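Local coordinates for protein 6-carboxyhexanoate--coa ligase (Bacillus subtilis, PDB 5FM0) that belongs to the 6-carboxyhexanoate--CoA ligase family and holds pimeloyl-AMP and pyrophosphate together in one pocket, at residues A[143-148]-A[244-249]. Residues are numbered along the deposited sequence; the frame is centred on the assembly and turned at random.
Sequences KGVRVS and DLEKQP. With WAQ (pimeloyl-AMP), chain C; PPV (pyrophosphate), chain D.
Ser-148 carries OG between its backbone N and carbonyl carbon (chi1 73°), turned to Glu-246 O, while Val-147 sets CG1 anti to its backbone N (179°), against Leu-245 O. The contact joins the adenine-binding loop to the last turn of helix 238-247, where, as at any helix C-terminus, the last carbonyls have no following turn to bond to. Ser-148, small and polar, meets two carbonyls here: OG bonds weakly to Glu-246 O (3.2 Å), and its backbone N weakly to Leu-245 O (3.3 Å). Lys-181 of helix 170-184 also donates to Leu-245 O. Branched Val-147 lies between helix and nucleotide, its CG2 4.2 Å from Leu-245 CB and also touching the adenine. Glu-246 rests its CG against Arg-146 O. On the ligand side, the backbone of Val-147 reads the adenine edge: its N donates to WAQ N1 and its O accepts from WAQ N6. Arg-146 lays its flat guanidinium face over the adenine near C5; this charged plane suits a site where NH1 and NH2 also grip pyrophosphate and Glu-32 pairs with NE. Arg-146 NH1 reaches PPV O11 at 3.0 Å.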
loop_
_atom_site.group_PDB
_atom_site.type_symbol
_atom_site.label_atom_id
_atom_site.label_comp_id
_atom_site.label_asym_id
_atom_site.label_seq_id
_atom_site.Cartn_x
_atom_site.Cartn_y
_atom_site.Cartn_z
ATOM N N LYS A 143 -4.994 -3.416 -16.504
ATOM C CA LYS A 143 -5.317 -3.583 -15.107
ATOM C C LYS A 143 -6.198 -4.835 -14.934
ATOM O O LYS A 143 -5.952 -5.668 -14.064
ATOM C CB LYS A 143 -6.043 -2.342 -14.599
ATOM C CG LYS A 143 -6.354 -2.384 -13.125
ATOM C CD LYS A 143 -7.009 -1.108 -12.619
ATOM C CE LYS A 143 -7.205 -1.214 -11.112
ATOM N NZ LYS A 143 -7.801 0.007 -10.508
ATOM N N GLY A 144 -7.218 -4.967 -15.778
ATOM C CA GLY A 144 -8.207 -6.025 -15.610
ATOM C C GLY A 144 -9.113 -5.766 -14.421
ATOM O O GLY A 144 -9.006 -4.754 -13.730
ATOM N N VAL A 145 -10.016 -6.688 -14.191
ATOM C CA VAL A 145 -10.928 -6.600 -13.079
ATOM C C VAL A 145 -10.405 -7.502 -11.983
ATOM O O VAL A 145 -10.255 -8.703 -12.199
ATOM C CB VAL A 145 -12.298 -7.093 -13.530
ATOM C CG1 VAL A 145 -13.257 -7.226 -12.359
ATOM C CG2 VAL A 145 -12.851 -6.153 -14.576
ATOM N N ARG A 146 -10.131 -6.934 -10.810
ATOM C CA ARG A 146 -9.614 -7.718 -9.712
ATOM C C ARG A 146 -10.745 -8.090 -8.766
ATOM O O ARG A 146 -11.344 -7.240 -8.130
ATOM C CB ARG A 146 -8.507 -6.950 -8.958
ATOM C CG ARG A 146 -7.676 -7.800 -7.986
ATOM C CD ARG A 146 -6.586 -8.639 -8.693
ATOM N NE ARG A 146 -6.031 -9.740 -7.869
ATOM C CZ ARG A 146 -5.074 -10.594 -8.264
ATOM N NH1 ARG A 146 -4.553 -10.488 -9.485
ATOM N NH2 ARG A 146 -4.649 -11.581 -7.445
ATOM N N VAL A 147 -11.020 -9.374 -8.665
ATOM C CA VAL A 147 -12.018 -9.869 -7.727
ATOM C C VAL A 147 -11.444 -9.867 -6.334
ATOM O O VAL A 147 -10.327 -10.311 -6.125
ATOM C CB VAL A 147 -12.407 -11.305 -8.054
ATOM C CG1 VAL A 147 -13.427 -11.812 -7.067
ATOM C CG2 VAL A 147 -12.956 -11.380 -9.462
ATOM N N SER A 148 -12.191 -9.373 -5.357
ATOM C CA SER A 148 -11.664 -9.423 -4.003
ATOM C C SER A 148 -12.732 -9.537 -2.893
ATOM O O SER A 148 -13.889 -9.811 -3.153
ATOM C CB SER A 148 -10.705 -8.263 -3.778
ATOM O OG SER A 148 -11.388 -7.069 -3.666
ATOM N N ASP A 244 -19.708 -5.375 -8.299
ATOM C CA ASP A 244 -20.076 -6.593 -7.582
ATOM C C ASP A 244 -18.869 -7.482 -7.311
ATOM O O ASP A 244 -18.654 -7.951 -6.185
ATOM C CB ASP A 244 -21.089 -7.392 -8.388
ATOM C CG ASP A 244 -22.370 -6.626 -8.642
ATOM O OD1 ASP A 244 -22.699 -5.750 -7.819
ATOM O OD2 ASP A 244 -23.045 -6.902 -9.667
ATOM N N LEU A 245 -18.076 -7.735 -8.350
ATOM C CA LEU A 245 -16.912 -8.612 -8.217
ATOM C C LEU A 245 -15.878 -8.064 -7.256
ATOM O O LEU A 245 -15.246 -8.818 -6.514
ATOM C CB LEU A 245 -16.288 -8.869 -9.579
ATOM C CG LEU A 245 -17.293 -9.632 -10.452
ATOM C CD1 LEU A 245 -16.813 -9.764 -11.875
ATOM C CD2 LEU A 245 -17.634 -10.993 -9.878
ATOM N N GLU A 246 -15.723 -6.754 -7.236
ATOM C CA GLU A 246 -14.690 -6.149 -6.395
ATOM C C GLU A 246 -15.168 -5.949 -4.978
ATOM O O GLU A 246 -14.363 -5.959 -4.054
ATOM C CB GLU A 246 -14.218 -4.816 -7.003
ATOM C CG GLU A 246 -13.632 -5.009 -8.414
ATOM C CD GLU A 246 -12.911 -3.794 -8.972
ATOM O OE1 GLU A 246 -13.278 -2.659 -8.607
ATOM O OE2 GLU A 246 -11.977 -3.988 -9.793
ATOM N N LYS A 247 -16.479 -5.802 -4.795
ATOM C CA LYS A 247 -17.004 -5.283 -3.537
ATOM C C LYS A 247 -17.822 -6.246 -2.673
ATOM O O LYS A 247 -17.926 -6.043 -1.467
ATOM C CB LYS A 247 -17.810 -4.023 -3.814
ATOM C CG LYS A 247 -16.950 -2.782 -4.016
ATOM C CD LYS A 247 -16.730 -2.072 -2.692
ATOM C CE LYS A 247 -16.170 -0.671 -2.880
ATOM N NZ LYS A 247 -14.811 -0.719 -3.483
ATOM N N GLN A 248 -18.374 -7.297 -3.277
ATOM C CA GLN A 248 -19.210 -8.255 -2.555
ATOM C C GLN A 248 -18.393 -9.210 -1.745
ATOM O O GLN A 248 -17.619 -9.985 -2.276
ATOM C CB GLN A 248 -20.111 -9.048 -3.510
ATOM C CG GLN A 248 -21.292 -8.220 -4.001
ATOM C CD GLN A 248 -22.293 -8.992 -4.854
ATOM O OE1 GLN A 248 -22.080 -10.156 -5.206
ATOM N NE2 GLN A 248 -23.395 -8.332 -5.192
ATOM N N PRO A 249 -18.574 -9.173 -0.439
ATOM C CA PRO A 249 -17.787 -10.008 0.449
ATOM C C PRO A 249 -18.330 -11.416 0.586
ATOM O O PRO A 249 -19.512 -11.600 0.800
ATOM C CB PRO A 249 -17.841 -9.265 1.777
ATOM C CG PRO A 249 -19.020 -8.386 1.691
ATOM C CD PRO A 249 -19.311 -8.123 0.255
HETATM N N1 WAQ C . -9.298 -11.327 -9.698
HETATM C C2 WAQ C . -9.261 -11.390 -11.093
HETATM N N3 WAQ C . -8.220 -12.052 -11.713
HETATM C C4 WAQ C . -7.264 -12.634 -10.964
HETATM C C5 WAQ C . -7.318 -12.583 -9.630
HETATM C C6 WAQ C . -8.326 -11.932 -9.016
HETATM N N6 WAQ C . -8.340 -11.913 -7.687
HETATM N N7 WAQ C . -6.251 -13.245 -9.160
HETATM C C8 WAQ C . -5.561 -13.693 -10.202
HETATM N N9 WAQ C . -6.175 -13.317 -11.320
HETATM C "C1'" WAQ C . -5.781 -13.566 -12.730
HETATM C "C2'" WAQ C . -4.531 -12.733 -13.085
HETATM O "O2'" WAQ C . -4.486 -12.330 -14.458
HETATM C "C3'" WAQ C . -3.424 -13.734 -12.884
HETATM O "O3'" WAQ C . -2.241 -13.403 -13.654
HETATM C "C4'" WAQ C . -4.047 -15.045 -13.381
HETATM O "O4'" WAQ C . -5.423 -14.976 -12.900
HETATM C "C5'" WAQ C . -3.204 -16.087 -12.707
HETATM O "O5'" WAQ C . -3.674 -16.156 -11.437
HETATM O OAB WAQ C . -7.179 -26.211 -9.052
HETATM O OAC WAQ C . -2.613 -20.151 -9.567
HETATM O OAD WAQ C . -1.453 -17.452 -11.025
HETATM O OAE WAQ C . -5.012 -26.699 -8.912
HETATM O OAH WAQ C . -2.839 -16.663 -8.956
HETATM C CAK WAQ C . -5.346 -22.967 -11.270
HETATM C CAL WAQ C . -6.243 -24.042 -10.567
HETATM C CAM WAQ C . -4.728 -21.960 -10.298
HETATM C CAN WAQ C . -5.628 -24.436 -9.238
HETATM C CAO WAQ C . -4.562 -20.622 -11.008
HETATM O OAU WAQ C . -3.858 -18.397 -10.426
HETATM C CAW WAQ C . -5.966 -25.897 -9.058
HETATM C CAX WAQ C . -3.554 -19.710 -10.257
HETATM P PBG WAQ C . -2.843 -17.065 -10.356
HETATM O O11 PPV D . -2.065 -12.140 -9.078
HETATM P P1 PPV D . -2.026 -13.660 -8.919
HETATM O O21 PPV D . -3.104 -14.279 -8.004
HETATM O O31 PPV D . -1.792 -14.351 -10.251
HETATM O OPP PPV D . -0.629 -13.902 -8.104
HETATM P P2 PPV D . -0.260 -15.246 -7.271
HETATM O O12 PPV D . -1.609 -15.723 -6.775
HETATM O O22 PPV D . 0.668 -14.735 -6.180
HETATM O O32 PPV D . 0.379 -16.141 -8.317
#